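Local coordinates for protein arginase (Trypanosoma brucei brucei, PDB 4RHJ) that is of unknown function but adopts the arginase-deacetylase fold, although it evolved without the binuclear manganese cluster of true arginases, at residues A[45-50]-A[128-133]; A[63-68]-A[310-315]; A[68-73]-A[78-83]; A[118-123]-A[150-155]. One frame throughout, in Å; residues are numbered along the deposited sequence.

Following the chain from the N terminus, strand 46-50 opens contact 1, and the helix after it opens contact 2. Contact 3 begins at Ser-68, which it shares with contact 2, and closes first, a short turn later, on the edge strand 77-81. Helix 116-131 then starts contact 4 with its residues 118-123 and completes contact 1 with residues 128-133. Contact 4 closes on helix 148-157, so it crosses contact 1; contact 2, which closes last on helix 303-316, crosses contact 1 as well. Contact 3 lies within the spans of both 1 and 2, and contact 4 within that of 2. Together they tie helices to the parallel sheet and to one another.

Contact 1. Residues A[45-50]-A[128-133]; sequences PVALFG and TELLEK
This is a buried, wholly apolar contact in which Leu-130, near the end of helix 116-131, packs on Ala-47 and Phe-49 of the inner strand 46-50. Both methyl branches of the leucine meet the small side chain of the strand: Leu-130 CD1 lies 3.6 Å from Ala-47 CB, and Leu-130 CD2 is only slightly farther from it. Alanine suits this place because its single methyl lets the helix come close, with 6.8 Å between the CA atoms of Ala-47 and Leu-130. Leu-130 CD1 does double duty, since it also reaches the edge of the Phe-49 ring, near the ring plane, at 3.7 Å from Phe-49 CD1. The phenylalanine attains this position with CG set between its backbone N and carbonyl carbon (chi1 61°). Ala-47 and Phe-49, two residues apart, point toward the helix, as alternation in a strand requires, whereas Leu-48 between them points away and meets Phe-65 of helix 62-66. Topology explains the pairing. Helix 116-131 belongs to the beta-alpha-beta crossover from strand 95-103 to strand 136-140, and strand 46-50 lies between those two in the sheet, with backbone bonds from Val-46 to Leu-99 and from Ala-47 to Val-136. Leu-131, next along the helix, packs instead on Pro-137 of strand 136-140 and on Tyr-154 of helix 148-157.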
loop_
_atom_site.group_PDB
_atom_site.type_symbol
_atom_site.label_atom_id
_atom_site.label_comp_id
_atom_site.label_asym_id
_atom_site.label_seq_id
_atom_site.Cartn_x
_atom_site.Cartn_y
_atom_site.Cartn_z
ATOM N N PRO A 45 -0.983 6.141 -34.328
ATOM C CA PRO A 45 -0.120 5.442 -33.372
ATOM C C PRO A 45 0.252 6.325 -32.204
ATOM O O PRO A 45 -0.213 7.447 -32.113
ATOM C CB PRO A 45 1.119 5.107 -34.208
ATOM C CG PRO A 45 1.178 6.177 -35.201
ATOM C CD PRO A 45 -0.247 6.502 -35.552
ATOM N N VAL A 46 1.108 5.833 -31.332
ATOM C CA VAL A 46 1.546 6.617 -30.197
ATOM C C VAL A 46 3.007 7.047 -30.380
ATOM O O VAL A 46 3.812 6.314 -30.937
ATOM C CB VAL A 46 1.346 5.804 -28.885
ATOM C CG1 VAL A 46 1.795 6.594 -27.683
ATOM C CG2 VAL A 46 -0.119 5.358 -28.752
ATOM N N ALA A 47 3.324 8.260 -29.948
ATOM C CA ALA A 47 4.709 8.742 -29.950
ATOM C C ALA A 47 5.155 9.209 -28.564
ATOM O O ALA A 47 4.528 10.066 -27.940
ATOM C CB ALA A 47 4.878 9.853 -30.939
ATOM N N LEU A 48 6.280 8.659 -28.129
ATOM C CA LEU A 48 6.752 8.767 -26.758
ATOM C C LEU A 48 7.955 9.685 -26.647
ATOM O O LEU A 48 8.887 9.582 -27.427
ATOM C CB LEU A 48 7.139 7.372 -26.224
ATOM C CG LEU A 48 6.262 6.513 -25.316
ATOM C CD1 LEU A 48 6.616 6.732 -23.854
ATOM C CD2 LEU A 48 4.787 6.758 -25.540
ATOM N N PHE A 49 7.963 10.570 -25.662
ATOM C CA PHE A 49 9.212 11.216 -25.327
ATOM C C PHE A 49 9.315 11.484 -23.838
ATOM O O PHE A 49 8.345 11.353 -23.107
ATOM C CB PHE A 49 9.397 12.494 -26.141
ATOM C CG PHE A 49 8.344 13.530 -25.928
ATOM C CD1 PHE A 49 7.239 13.579 -26.750
ATOM C CD2 PHE A 49 8.488 14.481 -24.944
ATOM C CE1 PHE A 49 6.281 14.539 -26.571
ATOM C CE2 PHE A 49 7.554 15.440 -24.761
ATOM C CZ PHE A 49 6.435 15.474 -25.577
ATOM N N GLY A 50 10.525 11.822 -23.402
ATOM C CA GLY A 50 10.806 12.095 -22.010
ATOM C C GLY A 50 10.933 13.576 -21.766
ATOM O O GLY A 50 11.694 14.258 -22.429
ATOM N N THR A 128 3.336 19.570 -31.233
ATOM C CA THR A 128 2.881 20.025 -32.547
ATOM C C THR A 128 3.378 19.127 -33.700
ATOM O O THR A 128 2.625 18.804 -34.629
ATOM C CB THR A 128 3.344 21.471 -32.818
ATOM O OG1 THR A 128 2.641 22.387 -31.963
ATOM C CG2 THR A 128 3.090 21.842 -34.256
ATOM N N GLU A 129 4.641 18.719 -33.622
ATOM C CA GLU A 129 5.262 17.938 -34.688
ATOM C C GLU A 129 4.950 16.452 -34.547
ATOM O O GLU A 129 5.215 15.669 -35.452
ATOM C CB GLU A 129 6.779 18.152 -34.711
ATOM C CG GLU A 129 7.437 17.850 -36.048
ATOM C CD GLU A 129 7.787 19.099 -36.852
ATOM O OE1 GLU A 129 7.414 20.215 -36.444
ATOM O OE2 GLU A 129 8.453 18.974 -37.897
ATOM N N LEU A 130 4.389 16.071 -33.407
ATOM C CA LEU A 130 3.911 14.709 -33.203
ATOM C C LEU A 130 2.448 14.587 -33.614
ATOM O O LEU A 130 2.015 13.569 -34.167
ATOM C CB LEU A 130 4.079 14.283 -31.742
ATOM C CG LEU A 130 5.511 13.891 -31.394
ATOM C CD1 LEU A 130 5.613 13.241 -30.016
ATOM C CD2 LEU A 130 6.105 13.006 -32.495
ATOM N N LEU A 131 1.700 15.648 -33.329
ATOM C CA LEU A 131 0.280 15.723 -33.625
ATOM C C LEU A 131 0.031 15.957 -35.099
ATOM O O LEU A 131 -0.960 15.478 -35.638
ATOM C CB LEU A 131 -0.384 16.835 -32.817
ATOM C CG LEU A 131 -0.641 16.568 -31.345
ATOM C CD1 LEU A 131 -1.192 17.816 -30.690
ATOM C CD2 LEU A 131 -1.590 15.398 -31.199
ATOM N N GLU A 132 0.918 16.700 -35.753
ATOM C CA GLU A 132 0.768 16.929 -37.176
ATOM C C GLU A 132 0.774 15.593 -37.906
ATOM O O GLU A 132 -0.010 15.382 -38.837
ATOM C CB GLU A 132 1.871 17.851 -37.705
ATOM C CG GLU A 132 1.561 19.309 -37.506
ATOM C CD GLU A 132 2.710 20.217 -37.888
ATOM O OE1 GLU A 132 3.487 19.862 -38.798
ATOM O OE2 GLU A 132 2.830 21.296 -37.276
ATOM N N LYS A 133 1.619 14.674 -37.448
ATOM C CA LYS A 133 1.809 13.407 -38.150
ATOM C C LYS A 133 0.846 12.295 -37.723
ATOM O O LYS A 133 0.958 11.166 -38.177
ATOM C CB LYS A 133 3.246 12.915 -37.975
ATOM C CG LYS A 133 4.340 13.920 -38.260
ATOM C CD LYS A 133 5.700 13.294 -37.961
ATOM C CE LYS A 133 6.867 14.220 -38.296
ATOM N NZ LYS A 133 7.232 14.202 -39.742
#

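Contact 2. Residues A[63-68]-A[310-315]; sequences DFFLQS and KIIKEG
Phe-65 lays one face of its ring against the CG2 methyl of Ile-312, a CH-pi contact in which Ile-312 CG2 stands 4.0 Å from the centroid of the Phe-65 ring and only 15° off its normal. The methyl is displaced a little toward the rim, and the branched carbon behind it joins in, with Ile-312 CB 3.8 Å from Phe-65 CE1. A beta-branched residue serves well here: it brings a methyl over the ring and a methine over the rim of the same face. The ring reaches the other helix because its CG is trans to the backbone N (chi1 174°), which carries it outward from helix 62-66. Phe-65 CE1 also lies 3.4 Å from the backbone N of Lys-313, which approaches obliquely, while Lys-313 CB sits at the ring edge, in plane, 3.9 Å from Phe-65 CE1. Within these segments the Phe-65 ring makes the link between helices 62-66 and 303-316, touching Ile-316 and Leu-78 of strand 77-81 as well, while Phe-64 meets Ala-305 and Ser-309 farther back along the second helix. Lysine looks out of place in such company, but only its stem is used here. Bends at chi2 and chi3 turn the chain so that Lys-313 NZ hydrogen-bonds the carbonyls of Pro-69 and Asp-71 in the loop after helix 62-66. The contact therefore rests on hydrophobic burial and dispersion, with no hydrogen bond across it, while the ammonium group, which probably keeps its charge, finds its partners just outside.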
loop_
_atom_site.group_PDB
_atom_site.type_symbol
_atom_site.label_atom_id
_atom_site.label_comp_id
_atom_site.label_asym_id
_atom_site.label_seq_id
_atom_site.Cartn_x
_atom_site.Cartn_y
_atom_site.Cartn_z
ATOM N N ASP A 63 13.500 5.652 -19.659
ATOM C CA ASP A 63 14.397 4.512 -19.829
ATOM C C ASP A 63 13.990 3.291 -18.982
ATOM O O ASP A 63 14.209 2.156 -19.381
ATOM C CB ASP A 63 15.835 4.931 -19.487
ATOM C CG ASP A 63 16.113 6.402 -19.788
ATOM O OD1 ASP A 63 16.314 6.736 -20.971
ATOM O OD2 ASP A 63 16.153 7.215 -18.838
ATOM N N PHE A 64 13.399 3.550 -17.812
ATOM C CA PHE A 64 12.867 2.510 -16.942
ATOM C C PHE A 64 11.605 1.877 -17.546
ATOM O O PHE A 64 11.395 0.679 -17.433
ATOM C CB PHE A 64 12.575 3.090 -15.560
ATOM C CG PHE A 64 12.278 2.061 -14.516
ATOM C CD1 PHE A 64 13.304 1.363 -13.902
ATOM C CD2 PHE A 64 10.983 1.807 -14.127
ATOM C CE1 PHE A 64 13.039 0.420 -12.924
ATOM C CE2 PHE A 64 10.709 0.858 -13.142
ATOM C CZ PHE A 64 11.744 0.164 -12.540
ATOM N N PHE A 65 10.788 2.687 -18.207
ATOM C CA PHE A 65 9.598 2.201 -18.904
ATOM C C PHE A 65 9.953 1.367 -20.130
ATOM O O PHE A 65 9.224 0.452 -20.516
ATOM C CB PHE A 65 8.711 3.367 -19.337
ATOM C CG PHE A 65 7.545 2.953 -20.183
ATOM C CD1 PHE A 65 6.431 2.362 -19.607
ATOM C CD2 PHE A 65 7.556 3.142 -21.549
ATOM C CE1 PHE A 65 5.355 1.975 -20.380
ATOM C CE2 PHE A 65 6.474 2.759 -22.328
ATOM C CZ PHE A 65 5.379 2.181 -21.742
ATOM N N LEU A 66 11.076 1.693 -20.753
ATOM C CA LEU A 66 11.484 0.986 -21.952
ATOM C C LEU A 66 12.056 -0.380 -21.610
ATOM O O LEU A 66 12.045 -1.281 -22.445
ATOM C CB LEU A 66 12.491 1.813 -22.742
ATOM C CG LEU A 66 12.004 3.197 -23.188
ATOM C CD1 LEU A 66 13.094 3.907 -23.965
ATOM C CD2 LEU A 66 10.730 3.098 -24.026
ATOM N N GLN A 67 12.507 -0.544 -20.369
ATOM C CA GLN A 67 13.109 -1.805 -19.934
ATOM C C GLN A 67 12.087 -2.695 -19.216
ATOM O O GLN A 67 12.373 -3.834 -18.837
ATOM C CB GLN A 67 14.321 -1.533 -19.038
ATOM C CG GLN A 67 14.004 -1.084 -17.628
ATOM C CD GLN A 67 15.150 -1.346 -16.665
ATOM O OE1 GLN A 67 16.286 -1.570 -17.080
ATOM N NE2 GLN A 67 14.854 -1.332 -15.376
ATOM N N SER A 68 10.881 -2.160 -19.070
ATOM C CA SER A 68 9.793 -2.814 -18.360
ATOM C C SER A 68 9.082 -3.838 -19.244
ATOM O O SER A 68 9.190 -3.781 -20.470
ATOM C CB SER A 68 8.804 -1.754 -17.865
ATOM O OG SER A 68 9.483 -0.706 -17.195
ATOM N N LYS A 310 4.025 1.071 -14.953
ATOM C CA LYS A 310 2.735 0.456 -15.246
ATOM C C LYS A 310 1.726 1.481 -15.753
ATOM O O LYS A 310 1.027 1.230 -16.727
ATOM C CB LYS A 310 2.183 -0.233 -13.998
ATOM C CG LYS A 310 0.897 -1.041 -14.211
ATOM C CD LYS A 310 1.096 -2.214 -15.148
ATOM C CE LYS A 310 -0.147 -3.108 -15.170
ATOM N NZ LYS A 310 0.049 -4.340 -15.995
ATOM N N ILE A 311 1.660 2.637 -15.102
ATOM C CA ILE A 311 0.636 3.639 -15.413
ATOM C C ILE A 311 0.751 4.096 -16.851
ATOM O O ILE A 311 -0.261 4.245 -17.523
ATOM C CB ILE A 311 0.724 4.882 -14.471
ATOM C CG1 ILE A 311 0.227 4.531 -13.053
ATOM C CG2 ILE A 311 -0.042 6.072 -15.042
ATOM C CD1 ILE A 311 -1.168 3.878 -13.007
ATOM N N ILE A 312 1.980 4.284 -17.328
ATOM C CA ILE A 312 2.227 4.736 -18.713
ATOM C C ILE A 312 1.792 3.685 -19.738
ATOM O O ILE A 312 1.176 4.012 -20.755
ATOM C CB ILE A 312 3.730 5.070 -18.956
ATOM C CG1 ILE A 312 4.263 6.089 -17.941
ATOM C CG2 ILE A 312 3.957 5.563 -20.386
ATOM C CD1 ILE A 312 5.772 6.021 -17.724
ATOM N N LYS A 313 2.154 2.430 -19.476
ATOM C CA LYS A 313 1.725 1.292 -20.289
ATOM C C LYS A 313 0.230 1.331 -20.565
ATOM O O LYS A 313 -0.198 1.436 -21.705
ATOM C CB LYS A 313 2.083 -0.039 -19.604
ATOM C CG LYS A 313 1.536 -1.276 -20.336
ATOM C CD LYS A 313 2.449 -2.495 -20.215
ATOM C CE LYS A 313 2.635 -2.925 -18.802
ATOM N NZ LYS A 313 3.376 -4.208 -18.728
ATOM N N GLU A 314 -0.563 1.270 -19.506
ATOM C CA GLU A 314 -2.004 1.151 -19.669
ATOM C C GLU A 314 -2.660 2.476 -20.073
ATOM O O GLU A 314 -3.853 2.520 -20.397
ATOM C CB GLU A 314 -2.613 0.587 -18.395
ATOM C CG GLU A 314 -1.881 -0.670 -17.880
ATOM C CD GLU A 314 -2.026 -1.904 -18.775
ATOM O OE1 GLU A 314 -2.878 -1.912 -19.678
ATOM O OE2 GLU A 314 -1.292 -2.889 -18.558
ATOM N N GLY A 315 -1.864 3.542 -20.084
ATOM C CA GLY A 315 -2.268 4.799 -20.673
ATOM C C GLY A 315 -2.140 4.764 -22.182
ATOM O O GLY A 315 -2.928 5.378 -22.902
#

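Contact 3. Residues A[68-73]-A[78-83]; sequences SPRDCD and LTIHDK
Arg-70 sets its CG beside the backbone N (chi1 -68°), and one bend at chi2 (-66°) swings the rest of the chain toward Ile-80; NE continues straight on, and the guanidinium is laid across the isoleucine. There Ile-80 CG1 sits over one face of the group, 3.2 Å from Arg-70 NE and equally near Arg-70 NH2, and the two side chains cross at about a right angle. The aliphatic stem passes Leu-78, with Arg-70 CD 3.9 Å from Leu-78 CB. Arginine fits this partly buried spot because its stem can pack on the strand while its flat end still bonds: NH1 and NH2 make weak hydrogen bonds to the carbonyls of Phe-65 and Leu-66, at the C-terminal end of helix 62-66, where a positive charge is probably welcome. The backbone adds a weak but fairly straight bond, Leu-78 N to Arg-70 O, at 3.3 Å. On the buried side Cys-72 SG approaches Leu-78 CG at 4.1 Å, an apolar contact suited to a compact thiol. The loop so closed links the end of helix 62-66 to strand 77-81. Asp-71 leans outward, its OD2 hydrogen-bonded to Gln-200 of the second subunit. Strand 77-81 is outermost in the sheet of this chain; Thr-79 and His-81 pair with strand 95-103, while Leu-78 and Cys-72 pack on helix 303-316.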
loop_
_atom_site.group_PDB
_atom_site.type_symbol
_atom_site.label_atom_id
_atom_site.label_comp_id
_atom_site.label_asym_id
_atom_site.label_seq_id
_atom_site.Cartn_x
_atom_site.Cartn_y
_atom_site.Cartn_z
ATOM N N SER A 68 10.881 -2.160 -19.070
ATOM C CA SER A 68 9.793 -2.814 -18.360
ATOM C C SER A 68 9.082 -3.838 -19.244
ATOM O O SER A 68 9.190 -3.781 -20.470
ATOM C CB SER A 68 8.804 -1.754 -17.865
ATOM O OG SER A 68 9.483 -0.706 -17.195
ATOM N N PRO A 69 8.363 -4.786 -18.628
ATOM C CA PRO A 69 7.577 -5.742 -19.399
ATOM C C PRO A 69 6.637 -5.067 -20.398
ATOM O O PRO A 69 6.048 -4.023 -20.109
ATOM C CB PRO A 69 6.790 -6.481 -18.319
ATOM C CG PRO A 69 7.650 -6.412 -17.129
ATOM C CD PRO A 69 8.240 -5.037 -17.183
ATOM N N ARG A 70 6.511 -5.665 -21.577
ATOM C CA ARG A 70 5.622 -5.138 -22.610
ATOM C C ARG A 70 4.202 -5.669 -22.432
ATOM O O ARG A 70 3.260 -5.161 -23.037
ATOM C CB ARG A 70 6.153 -5.489 -23.997
ATOM C CG ARG A 70 7.443 -4.775 -24.355
ATOM C CD ARG A 70 7.228 -3.261 -24.487
ATOM N NE ARG A 70 8.423 -2.591 -24.989
ATOM C CZ ARG A 70 9.248 -1.853 -24.251
ATOM N NH1 ARG A 70 9.009 -1.658 -22.959
ATOM N NH2 ARG A 70 10.313 -1.294 -24.817
ATOM N N ASP A 71 4.065 -6.683 -21.575
ATOM C CA ASP A 71 2.791 -7.344 -21.324
ATOM C C ASP A 71 1.866 -6.502 -20.478
ATOM O O ASP A 71 2.119 -6.302 -19.301
ATOM C CB ASP A 71 3.009 -8.680 -20.638
ATOM C CG ASP A 71 4.068 -9.517 -21.320
ATOM O OD1 ASP A 71 3.792 -10.049 -22.418
ATOM O OD2 ASP A 71 5.173 -9.643 -20.755
ATOM N N CYS A 72 0.778 -6.043 -21.090
ATOM C CA CYS A 72 -0.188 -5.158 -20.454
ATOM C C CYS A 72 -1.113 -5.881 -19.477
ATOM O O CYS A 72 -1.116 -7.111 -19.399
ATOM C CB CYS A 72 -1.036 -4.449 -21.514
ATOM S SG CYS A 72 -0.149 -3.288 -22.570
ATOM N N ASP A 73 -1.896 -5.101 -18.734
ATOM C CA ASP A 73 -2.869 -5.649 -17.806
ATOM C C ASP A 73 -3.971 -6.315 -18.616
ATOM O O ASP A 73 -4.412 -7.424 -18.308
ATOM C CB ASP A 73 -3.421 -4.547 -16.896
ATOM C CG ASP A 73 -4.360 -5.080 -15.867
ATOM O OD1 ASP A 73 -4.340 -6.303 -15.675
ATOM O OD2 ASP A 73 -5.112 -4.298 -15.253
ATOM N N LEU A 78 2.365 -3.919 -25.973
ATOM C CA LEU A 78 3.112 -2.779 -26.518
ATOM C C LEU A 78 4.230 -3.252 -27.449
ATOM O O LEU A 78 4.838 -4.302 -27.211
ATOM C CB LEU A 78 3.714 -1.913 -25.405
ATOM C CG LEU A 78 2.886 -1.191 -24.339
ATOM C CD1 LEU A 78 3.836 -0.551 -23.354
ATOM C CD2 LEU A 78 1.928 -0.146 -24.913
ATOM N N THR A 79 4.481 -2.481 -28.512
ATOM C CA THR A 79 5.589 -2.731 -29.439
ATOM C C THR A 79 6.364 -1.416 -29.694
ATOM O O THR A 79 5.799 -0.449 -30.187
ATOM C CB THR A 79 5.079 -3.362 -30.793
ATOM O OG1 THR A 79 4.766 -2.348 -31.746
ATOM C CG2 THR A 79 3.847 -4.216 -30.574
ATOM N N ILE A 80 7.652 -1.383 -29.350
ATOM C CA ILE A 80 8.435 -0.135 -29.361
ATOM C C ILE A 80 9.451 -0.007 -30.517
ATOM O O ILE A 80 10.391 -0.800 -30.637
ATOM C CB ILE A 80 9.195 0.044 -28.016
ATOM C CG1 ILE A 80 8.214 0.057 -26.825
ATOM C CG2 ILE A 80 10.114 1.276 -28.051
ATOM C CD1 ILE A 80 7.325 1.286 -26.691
ATOM N N HIS A 81 9.248 1.021 -31.344
ATOM C CA HIS A 81 10.055 1.301 -32.542
ATOM C C HIS A 81 10.736 2.659 -32.488
ATOM O O HIS A 81 10.147 3.654 -32.064
ATOM C CB HIS A 81 9.197 1.262 -33.806
ATOM C CG HIS A 81 8.020 0.355 -33.704
ATOM N ND1 HIS A 81 8.085 -0.984 -34.020
ATOM C CD2 HIS A 81 6.752 0.582 -33.296
ATOM C CE1 HIS A 81 6.902 -1.537 -33.831
ATOM N NE2 HIS A 81 6.075 -0.606 -33.391
ATOM N N ASP A 82 11.969 2.705 -32.969
ATOM C CA ASP A 82 12.743 3.933 -32.935
ATOM C C ASP A 82 12.708 4.684 -34.284
ATOM O O ASP A 82 12.844 5.913 -34.328
ATOM C CB ASP A 82 14.175 3.604 -32.497
ATOM C CG ASP A 82 14.229 3.030 -31.091
ATOM O OD1 ASP A 82 13.363 3.388 -30.260
ATOM O OD2 ASP A 82 15.130 2.220 -30.811
ATOM N N LYS A 83 12.495 3.940 -35.370
ATOM C CA LYS A 83 12.472 4.497 -36.723
ATOM C C LYS A 83 11.120 4.323 -37.405
ATOM O O LYS A 83 10.317 3.487 -37.004
ATOM C CB LYS A 83 13.549 3.838 -37.582
ATOM C CG LYS A 83 13.266 2.374 -37.875
ATOM C CD LYS A 83 14.332 1.762 -38.756
ATOM C CE LYS A 83 13.835 0.482 -39.409
ATOM N NZ LYS A 83 13.455 -0.533 -38.389
#

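Contact 4. Residues A[118-123]-A[150-155]; sequences EWYLGS and MVEAYK
Tyr-120 OH donates a hydrogen bond to Glu-152 OE1 at 2.6 Å, the one polar link between the two helix segments. The carboxylate oxygen lies at the edge of the ring, in its plane, and the hydroxyl meets it nearly along the C-O axis of the glutamate. Ring and carboxylate are turned 57° against each other, and the side chains cross at about a right angle. Both are long enough to bridge the gap: Tyr-120 swings its CG away from the backbone N (chi1 167°) to send the ring across, while Glu-152 runs extended beyond CG to meet it. A negative acceptor should strengthen the phenol bond, which in turn restrains the glutamate side chain, itself packed beside Lys-187 and Leu-189. In the arginase-deacetylase fold, helices connect the strands of a parallel sheet, and the two meeting here belong to successive beta-alpha-beta units: helix 116-131 leads into strand 136-140, and helix 148-157 carries the chain on to strand 163-168. Nearer the core the helix backbones approach more closely, with the CA atoms of Ser-123 and Met-150 6.8 Å apart. Small Ser-123 permits that approach, its OG lying 4.4 Å from Met-150 CG; this buried hydroxyl has no polar partner in the model. The Tyr-120 ring also packs on Leu-148 and Ser-149 of helix 148-157, and Glu-152 on Leu-124 of helix 116-131.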
loop_
_atom_site.group_PDB
_atom_site.type_symbol
_atom_site.label_atom_id
_atom_site.label_comp_id
_atom_site.label_asym_id
_atom_site.label_seq_id
_atom_site.Cartn_x
_atom_site.Cartn_y
_atom_site.Cartn_z
ATOM N N GLU A 118 11.796 27.713 -22.449
ATOM C CA GLU A 118 12.448 26.785 -23.356
ATOM C C GLU A 118 11.813 25.398 -23.280
ATOM O O GLU A 118 11.521 24.815 -24.319
ATOM C CB GLU A 118 13.949 26.740 -23.077
ATOM C CG GLU A 118 14.650 27.986 -23.632
ATOM C CD GLU A 118 16.122 28.094 -23.270
ATOM O OE1 GLU A 118 16.872 28.682 -24.076
ATOM O OE2 GLU A 118 16.526 27.619 -22.182
ATOM N N TRP A 119 11.579 24.886 -22.068
ATOM C CA TRP A 119 10.890 23.600 -21.883
ATOM C C TRP A 119 9.529 23.619 -22.575
ATOM O O TRP A 119 9.070 22.613 -23.108
ATOM C CB TRP A 119 10.706 23.278 -20.390
ATOM C CG TRP A 119 11.885 22.588 -19.702
ATOM C CD1 TRP A 119 12.649 23.088 -18.697
ATOM C CD2 TRP A 119 12.386 21.268 -19.958
ATOM N NE1 TRP A 119 13.604 22.178 -18.319
ATOM C CE2 TRP A 119 13.464 21.052 -19.078
ATOM C CE3 TRP A 119 12.024 20.250 -20.842
ATOM C CZ2 TRP A 119 14.190 19.866 -19.065
ATOM C CZ3 TRP A 119 12.746 19.072 -20.827
ATOM C CH2 TRP A 119 13.811 18.888 -19.945
ATOM N N TYR A 120 8.900 24.786 -22.557
ATOM C CA TYR A 120 7.560 24.991 -23.093
ATOM C C TYR A 120 7.544 25.087 -24.603
ATOM O O TYR A 120 6.738 24.440 -25.265
ATOM C CB TYR A 120 6.941 26.270 -22.517
ATOM C CG TYR A 120 5.697 26.704 -23.246
ATOM C CD1 TYR A 120 4.484 26.073 -23.019
ATOM C CD2 TYR A 120 5.734 27.736 -24.169
ATOM C CE1 TYR A 120 3.337 26.463 -23.689
ATOM C CE2 TYR A 120 4.596 28.138 -24.845
ATOM C CZ TYR A 120 3.400 27.497 -24.603
ATOM O OH TYR A 120 2.260 27.889 -25.276
ATOM N N LEU A 121 8.418 25.934 -25.135
ATOM C CA LEU A 121 8.508 26.154 -26.568
ATOM C C LEU A 121 8.831 24.856 -27.286
ATOM O O LEU A 121 8.246 24.559 -28.321
ATOM C CB LEU A 121 9.565 27.213 -26.884
ATOM C CG LEU A 121 9.231 28.683 -26.594
ATOM C CD1 LEU A 121 10.286 29.614 -27.172
ATOM C CD2 LEU A 121 7.839 29.071 -27.088
ATOM N N GLY A 122 9.762 24.087 -26.726
ATOM C CA GLY A 122 10.115 22.776 -27.245
ATOM C C GLY A 122 8.989 21.764 -27.122
ATOM O O GLY A 122 8.589 21.149 -28.107
ATOM N N SER A 123 8.475 21.595 -25.907
ATOM C CA SER A 123 7.336 20.715 -25.656
ATOM C C SER A 123 6.172 21.071 -26.573
ATOM O O SER A 123 5.417 20.209 -27.022
ATOM C CB SER A 123 6.911 20.804 -24.181
ATOM O OG SER A 123 6.053 19.740 -23.806
ATOM N N MET A 150 1.122 20.671 -24.728
ATOM C CA MET A 150 0.628 19.600 -25.600
ATOM C C MET A 150 -0.818 19.810 -26.049
ATOM O O MET A 150 -1.167 19.578 -27.217
ATOM C CB MET A 150 0.751 18.246 -24.889
ATOM C CG MET A 150 2.192 17.806 -24.581
ATOM S SD MET A 150 2.241 16.270 -23.628
ATOM C CE MET A 150 1.633 15.090 -24.826
ATOM N N VAL A 151 -1.657 20.243 -25.121
ATOM C CA VAL A 151 -3.022 20.605 -25.463
ATOM C C VAL A 151 -3.059 21.910 -26.276
ATOM O O VAL A 151 -3.978 22.124 -27.062
ATOM C CB VAL A 151 -3.900 20.732 -24.196
ATOM C CG1 VAL A 151 -3.324 21.731 -23.291
ATOM C CG2 VAL A 151 -5.337 21.118 -24.548
ATOM N N GLU A 152 -2.054 22.776 -26.129
ATOM C CA GLU A 152 -2.039 24.012 -26.922
ATOM C C GLU A 152 -1.555 23.808 -28.359
ATOM O O GLU A 152 -1.966 24.542 -29.258
ATOM C CB GLU A 152 -1.202 25.082 -26.233
ATOM C CG GLU A 152 -1.993 25.818 -25.172
ATOM C CD GLU A 152 -1.365 27.110 -24.775
ATOM O OE1 GLU A 152 -0.123 27.148 -24.678
ATOM O OE2 GLU A 152 -2.112 28.083 -24.560
ATOM N N ALA A 153 -0.704 22.806 -28.566
ATOM C CA ALA A 153 -0.328 22.349 -29.902
ATOM C C ALA A 153 -1.507 21.726 -30.640
ATOM O O ALA A 153 -1.560 21.729 -31.870
ATOM C CB ALA A 153 0.771 21.370 -29.811
ATOM N N TYR A 154 -2.443 21.179 -29.870
ATOM C CA TYR A 154 -3.615 20.499 -30.422
ATOM C C TYR A 154 -4.646 21.501 -30.896
ATOM O O TYR A 154 -5.218 21.365 -31.981
ATOM C CB TYR A 154 -4.244 19.566 -29.378
ATOM C CG TYR A 154 -5.245 18.602 -29.961
ATOM C CD1 TYR A 154 -6.536 19.007 -30.261
ATOM C CD2 TYR A 154 -4.894 17.290 -30.219
ATOM C CE1 TYR A 154 -7.442 18.134 -30.801
ATOM C CE2 TYR A 154 -5.798 16.405 -30.762
ATOM C CZ TYR A 154 -7.066 16.831 -31.052
ATOM O OH TYR A 154 -7.963 15.948 -31.593
ATOM N N LYS A 155 -4.886 22.503 -30.059
ATOM C CA LYS A 155 -5.859 23.540 -30.348
ATOM C C LYS A 155 -5.353 24.483 -31.438
ATOM O O LYS A 155 -6.133 25.131 -32.125
ATOM C CB LYS A 155 -6.182 24.321 -29.076
ATOM C CG LYS A 155 -7.527 25.023 -29.104
ATOM C CD LYS A 155 -8.669 24.030 -29.209
ATOM C CE LYS A 155 -9.993 24.717 -28.977
ATOM N NZ LYS A 155 -11.107 23.754 -29.038
#